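Possible thiamine biosynthesis enzyme (Candida albicans, PDB 2X7Q) is of unknown function but has the fold of a periplasmic binding protein and belongs to the SsuA/TauA solute-binding family, which suggests binding of a small ligand. Local coordinates at residues I59-L62 and E66-I69; A79-A82 and N87-V90. The protein carries 1 engineered substitution. All blocks are in the same frame, centred on the assembly; numbering follows the deposited sequence.

Contact 1. Residues I59-L62 and E66-I69; sequences INLL and EVDI
Leu61 and Val67 meet through both backbone and side chain. The carbonyl oxygen Leu61 O receives Glu66 N at 2.9 Å, but the N-H...O angle of 129° marks a bent, weak bond. Val67 N points more directly at Leu61 O (159°), yet from 3.5 Å, so it too is weak. Two weak N-H bonds thus converge on Leu61 O; Ser64 OG, also paired with Asn60 O and Glu66 OE2, lies near it as well, a weak contact. Val67 sends CG2 toward the helix: chi1 of -59° sets CG1 beside N and anti to the carbonyl carbon, leaving CG2 between N and the carbonyl carbon, where it wedges against two leucines. Val67 CG2 lies 3.5 Å from Leu61 CB, closer than normal carbon packing, and 3.7 Å from Leu62 CD2, where the two side chains cross at about a right angle. Glu66, which is exposed, runs extended past CG and lays its carboxylate beside Leu61, with Glu66 OE1 3.5 Å from Leu61 CD2. One water donates to Val67 O at 2.7 Å and, only weakly, to Leu62 O, linking the two backbones again. Farther out, Asp68 turns away from the helix and is fixed by Ser211 OG, Lys18 N and a salt bridge to Lys215. The contact closes the helix-to-strand end of the beta-alpha-beta crossover from 46-50 through 55-63 to 69-73. Leu61 and Val67 both rest on Ala20 of strand 17-21, the sheet neighbour of 69-73, while Leu62 packs on Phe77 of helix 74-82.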
ATOM      1  N   ILE A  59       3.414  -8.419  -5.490  1.00 11.07           N
ATOM      2  CA  ILE A  59       3.513  -8.511  -6.942  1.00 12.57           C
ATOM      3  C   ILE A  59       4.196  -9.811  -7.364  1.00 12.73           C
ATOM      4  O   ILE A  59       3.792 -10.446  -8.339  1.00 12.79           O
ATOM      5  CB  ILE A  59       4.271  -7.311  -7.543  1.00 13.34           C
ATOM      6  CG1 ILE A  59       3.565  -6.000  -7.196  1.00 12.83           C
ATOM      7  CG2 ILE A  59       4.396  -7.462  -9.052  1.00 12.88           C
ATOM      8  CD1 ILE A  59       4.262  -4.769  -7.732  1.00 13.94           C
ATOM      9  N   ASN A  60       5.233 -10.200  -6.628  1.00 12.73           N
ATOM     10  CA  ASN A  60       5.936 -11.448  -6.898  1.00 13.81           C
ATOM     11  C   ASN A  60       5.014 -12.657  -6.749  1.00 12.96           C
ATOM     12  O   ASN A  60       5.071 -13.597  -7.539  1.00 12.96           O
ATOM     13  CB  ASN A  60       7.150 -11.595  -5.977  1.00 13.83           C
ATOM     14  CG  ASN A  60       8.246 -10.604  -6.296  1.00 16.50           C
ATOM     15  OD1 ASN A  60       8.235  -9.969  -7.349  1.00 15.81           O
ATOM     16  ND2 ASN A  60       9.204 -10.468  -5.388  1.00 18.91           N
ATOM     17  N   LEU A  61       4.164 -12.621  -5.728  1.00 12.11           N
ATOM     18  CA  LEU A  61       3.214 -13.698  -5.478  1.00 12.45           C
ATOM     19  C   LEU A  61       2.182 -13.787  -6.601  1.00 12.53           C
ATOM     20  O   LEU A  61       1.750 -14.878  -6.970  1.00 11.90           O
ATOM     21  CB  LEU A  61       2.520 -13.495  -4.129  1.00 12.74           C
ATOM     22  CG  LEU A  61       3.422 -13.528  -2.893  1.00 13.65           C
ATOM     23  CD1 LEU A  61       2.636 -13.181  -1.639  1.00 13.00           C
ATOM     24  CD2 LEU A  61       4.094 -14.886  -2.750  1.00 14.92           C
ATOM     25  N   LEU A  62       1.791 -12.638  -7.142  1.00 12.22           N
ATOM     26  CA  LEU A  62       0.858 -12.602  -8.261  1.00 13.14           C
ATOM     27  C   LEU A  62       1.520 -13.146  -9.521  1.00 12.90           C
ATOM     28  O   LEU A  62       0.887 -13.836 -10.319  1.00 12.62           O
ATOM     29  CB  LEU A  62       0.358 -11.177  -8.505  1.00 12.40           C
ATOM     30  CG  LEU A  62      -0.504 -10.555  -7.407  1.00 11.86           C
ATOM     31  CD1 LEU A  62      -0.893  -9.132  -7.776  1.00 10.40           C
ATOM     32  CD2 LEU A  62      -1.740 -11.403  -7.159  1.00 11.78           C
ATOM     33  N   GLU A  66       1.096 -17.738  -6.825  1.00 12.28           N
ATOM     34  CA  GLU A  66       0.964 -18.263  -5.471  1.00 13.65           C
ATOM     35  C   GLU A  66      -0.306 -17.731  -4.822  1.00 13.01           C
ATOM     36  O   GLU A  66      -0.884 -18.376  -3.948  1.00 14.58           O
ATOM     37  CB  GLU A  66       2.186 -17.904  -4.628  1.00 13.97           C
ATOM     38  CG  GLU A  66       3.478 -18.547  -5.118  1.00 15.80           C
ATOM     39  CD  GLU A  66       4.661 -18.228  -4.222  1.00 17.27           C
ATOM     40  OE1 GLU A  66       4.525 -18.351  -2.985  1.00 18.84           O
ATOM     41  OE2 GLU A  66       5.729 -17.857  -4.756  1.00 20.65           O
ATOM     42  N   VAL A  67      -0.737 -16.552  -5.262  1.00 12.47           N
ATOM     43  CA  VAL A  67      -1.970 -15.951  -4.770  1.00 13.27           C
ATOM     44  C   VAL A  67      -2.792 -15.397  -5.928  1.00 12.58           C
ATOM     45  O   VAL A  67      -2.251 -15.078  -6.987  1.00 12.57           O
ATOM     46  CB  VAL A  67      -1.694 -14.828  -3.757  1.00 12.50           C
ATOM     47  CG1 VAL A  67      -0.919 -15.363  -2.565  1.00 12.87           C
ATOM     48  CG2 VAL A  67      -0.938 -13.688  -4.425  1.00 12.55           C
ATOM     49  N   ASP A  68      -4.098 -15.281  -5.714  1.00 12.72           N
ATOM     50  CA  ASP A  68      -5.009 -14.804  -6.745  1.00 12.13           C
ATOM     51  C   ASP A  68      -5.228 -13.297  -6.646  1.00 11.33           C
ATOM     52  O   ASP A  68      -5.367 -12.613  -7.660  1.00 11.82           O
ATOM     53  CB  ASP A  68      -6.349 -15.532  -6.642  1.00 13.20           C
ATOM     54  CG  ASP A  68      -6.208 -17.035  -6.775  1.00 13.89           C
ATOM     55  OD1 ASP A  68      -5.789 -17.499  -7.853  1.00 15.00           O
ATOM     56  OD2 ASP A  68      -6.522 -17.754  -5.803  1.00 14.15           O
ATOM     57  N   ILE A  69      -5.252 -12.786  -5.419  1.00 10.86           N
ATOM     58  CA  ILE A  69      -5.503 -11.368  -5.182  1.00 10.98           C
ATOM     59  C   ILE A  69      -4.481 -10.775  -4.211  1.00 10.94           C
ATOM     60  O   ILE A  69      -4.007 -11.459  -3.300  1.00 10.89           O
ATOM     61  CB  ILE A  69      -6.929 -11.136  -4.629  1.00 11.91           C
ATOM     62  CG1 ILE A  69      -7.974 -11.682  -5.605  1.00 12.06           C
ATOM     63  CG2 ILE A  69      -7.171  -9.662  -4.357  1.00 12.42           C
ATOM     64  CD1 ILE A  69      -9.404 -11.432  -5.175  1.00 14.71           C
TER
HETATM   65  O   HOH W   1      -2.113 -15.444  -9.685  1.00 14.11           O

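Contact 2. Residues A79-A82 and N87-V90; sequences ADIA and NIHV
Asp80 OD2 accepts a hydrogen bond from Asn85 ND2, in the turn between the two segments, and lies 3.8 Å from Ile88 CG1. Asn85 works in both directions, because its OD1 also accepts Asn87 N; one amide thus ties the helix to the residue just ahead of the strand. With Asp80 CG opposite its backbone N (chi1 -160°), OD2 comes within reach of both Asn85 and Ile88 CG1, the side chain at roughly a right angle to that of Ile88. The apolar part belongs to Ile81. Extended through chi2 (179°), it brings Ile81 CD1 to 3.3 Å from the carbonyl oxygen Ile88 O and to 3.9 Å from Val90 CG2. Ile81 CG1 meets Ile88 CG2 at 3.9 Å, so the side chain spans two strand residues whose CB atoms both face the helix. Leu303 and Asn306 of helix 296-306 also touch Ile81; His89 pairs with Thr207 of strand 203-208 through the backbone, and Val90 with Asn306 and Lys308. No hydrogen bond joins the segments directly. Helix 74-82 is therefore seated on edge strand 88-95 by methyl and methylene packing, with the polar tie supplied at one side, through Asn85, by the turn that closes this helix-to-strand step.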
ATOM      1  N   ALA A  79       3.116   1.545 -11.050  1.00 10.92           N
ATOM      2  CA  ALA A  79       4.466   1.612 -11.596  1.00 11.92           C
ATOM      3  C   ALA A  79       4.855   0.300 -12.268  1.00 11.72           C
ATOM      4  O   ALA A  79       5.420   0.300 -13.361  1.00 12.67           O
ATOM      5  CB  ALA A  79       5.465   1.971 -10.505  1.00 11.86           C
ATOM      6  N   ASP A  80       4.543  -0.816 -11.614  1.00 11.70           N
ATOM      7  CA  ASP A  80       4.865  -2.134 -12.150  1.00 12.19           C
ATOM      8  C   ASP A  80       4.205  -2.342 -13.512  1.00 12.48           C
ATOM      9  O   ASP A  80       4.815  -2.894 -14.428  1.00 12.60           O
ATOM     10  CB  ASP A  80       4.427  -3.228 -11.172  1.00 13.15           C
ATOM     11  CG  ASP A  80       5.140  -4.546 -11.413  1.00 15.78           C
ATOM     12  OD1 ASP A  80       6.388  -4.565 -11.387  1.00 19.24           O
ATOM     13  OD2 ASP A  80       4.453  -5.566 -11.624  1.00 17.76           O
ATOM     14  N   ILE A  81       2.959  -1.895 -13.640  1.00 11.62           N
ATOM     15  CA  ILE A  81       2.230  -1.996 -14.902  1.00 11.66           C
ATOM     16  C   ILE A  81       2.822  -1.057 -15.951  1.00 12.55           C
ATOM     17  O   ILE A  81       3.003  -1.436 -17.107  1.00 12.42           O
ATOM     18  CB  ILE A  81       0.733  -1.671 -14.717  1.00 11.30           C
ATOM     19  CG1 ILE A  81       0.075  -2.692 -13.786  1.00 11.41           C
ATOM     20  CG2 ILE A  81       0.020  -1.644 -16.062  1.00 11.49           C
ATOM     21  CD1 ILE A  81      -1.396  -2.431 -13.534  1.00 11.75           C
ATOM     22  N   ALA A  82       3.120   0.169 -15.532  1.00 11.67           N
ATOM     23  CA  ALA A  82       3.709   1.170 -16.414  1.00 12.29           C
ATOM     24  C   ALA A  82       5.088   0.740 -16.906  1.00 12.42           C
ATOM     25  O   ALA A  82       5.571   1.224 -17.930  1.00 13.77           O
ATOM     26  CB  ALA A  82       3.795   2.513 -15.704  1.00 13.08           C
ATOM     27  N   ASN A  87       0.530  -8.446 -16.967  1.00 14.37           N
ATOM     28  CA  ASN A  87      -0.177  -9.517 -16.275  1.00 15.85           C
ATOM     29  C   ASN A  87      -0.652  -9.101 -14.888  1.00 14.21           C
ATOM     30  O   ASN A  87      -1.074  -9.935 -14.088  1.00 15.04           O
ATOM     31  CB  ASN A  87       0.685 -10.779 -16.206  1.00 16.29           C
ATOM     32  CG  ASN A  87       0.849 -11.442 -17.561  1.00 18.49           C
ATOM     33  OD1 ASN A  87      -0.062 -11.423 -18.389  1.00 18.84           O
ATOM     34  ND2 ASN A  87       2.015 -12.031 -17.795  1.00 16.46           N
ATOM     35  N   ILE A  88      -0.582  -7.802 -14.614  1.00 13.84           N
ATOM     36  CA  ILE A  88      -1.092  -7.249 -13.364  1.00 13.88           C
ATOM     37  C   ILE A  88      -2.293  -6.352 -13.644  1.00 12.15           C
ATOM     38  O   ILE A  88      -2.234  -5.473 -14.505  1.00 12.56           O
ATOM     39  CB  ILE A  88      -0.015  -6.438 -12.620  1.00 14.21           C
ATOM     40  CG1 ILE A  88       1.104  -7.360 -12.133  1.00 14.29           C
ATOM     41  CG2 ILE A  88      -0.627  -5.695 -11.444  1.00 13.85           C
ATOM     42  CD1 ILE A  88       0.654  -8.369 -11.100  1.00 14.27           C
ATOM     43  N   HIS A  89      -3.381  -6.579 -12.914  1.00 11.89           N
ATOM     44  CA  HIS A  89      -4.604  -5.809 -13.109  1.00 11.46           C
ATOM     45  C   HIS A  89      -5.076  -5.136 -11.824  1.00 10.43           C
ATOM     46  O   HIS A  89      -5.247  -5.790 -10.794  1.00 10.36           O
ATOM     47  CB  HIS A  89      -5.716  -6.704 -13.663  1.00 11.61           C
ATOM     48  CG  HIS A  89      -5.525  -7.091 -15.095  1.00 13.15           C
ATOM     49  ND1 HIS A  89      -4.708  -8.133 -15.484  1.00 13.55           N
ATOM     50  CD2 HIS A  89      -6.050  -6.584 -16.235  1.00 12.67           C
ATOM     51  CE1 HIS A  89      -4.737  -8.246 -16.798  1.00 13.38           C
ATOM     52  NE2 HIS A  89      -5.543  -7.317 -17.280  1.00 14.19           N
ATOM     53  N   VAL A  90      -5.282  -3.825 -11.895  1.00  9.12           N
ATOM     54  CA  VAL A  90      -5.852  -3.078 -10.780  1.00  9.50           C
ATOM     55  C   VAL A  90      -7.371  -3.060 -10.904  1.00  9.10           C
ATOM     56  O   VAL A  90      -7.922  -2.405 -11.791  1.00 10.43           O
ATOM     57  CB  VAL A  90      -5.327  -1.631 -10.735  1.00  9.08           C
ATOM     58  CG1 VAL A  90      -5.992  -0.861  -9.603  1.00  8.64           C
ATOM     59  CG2 VAL A  90      -3.813  -1.619 -10.576  1.00  9.14           C
TER

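How the contacts relate
Contacts 1 and 2 follow each other along the chain, each joining the end of a helix to the start of the next strand: 55-63 to 69-73, then 74-82 to 88-95. Both strands belong to one five-stranded mixed sheet. The contact centres are 12 Å apart, and the two contacts touch directly. Ile59 CG2 approaches Asp80 OD2 at 3.2 Å, and Leu62 CD1 lies 3.7 Å from Ile88 CD1, so helix 55-63 packs against both parts of contact 2. Neither is close to bound calcium: the side chain of Leu62 is about 10 Å from an ion and that of Ile81 about 9 Å. Both are structural contacts on that sheet; contact 1 adds weak backbone bonds and a water to its packing.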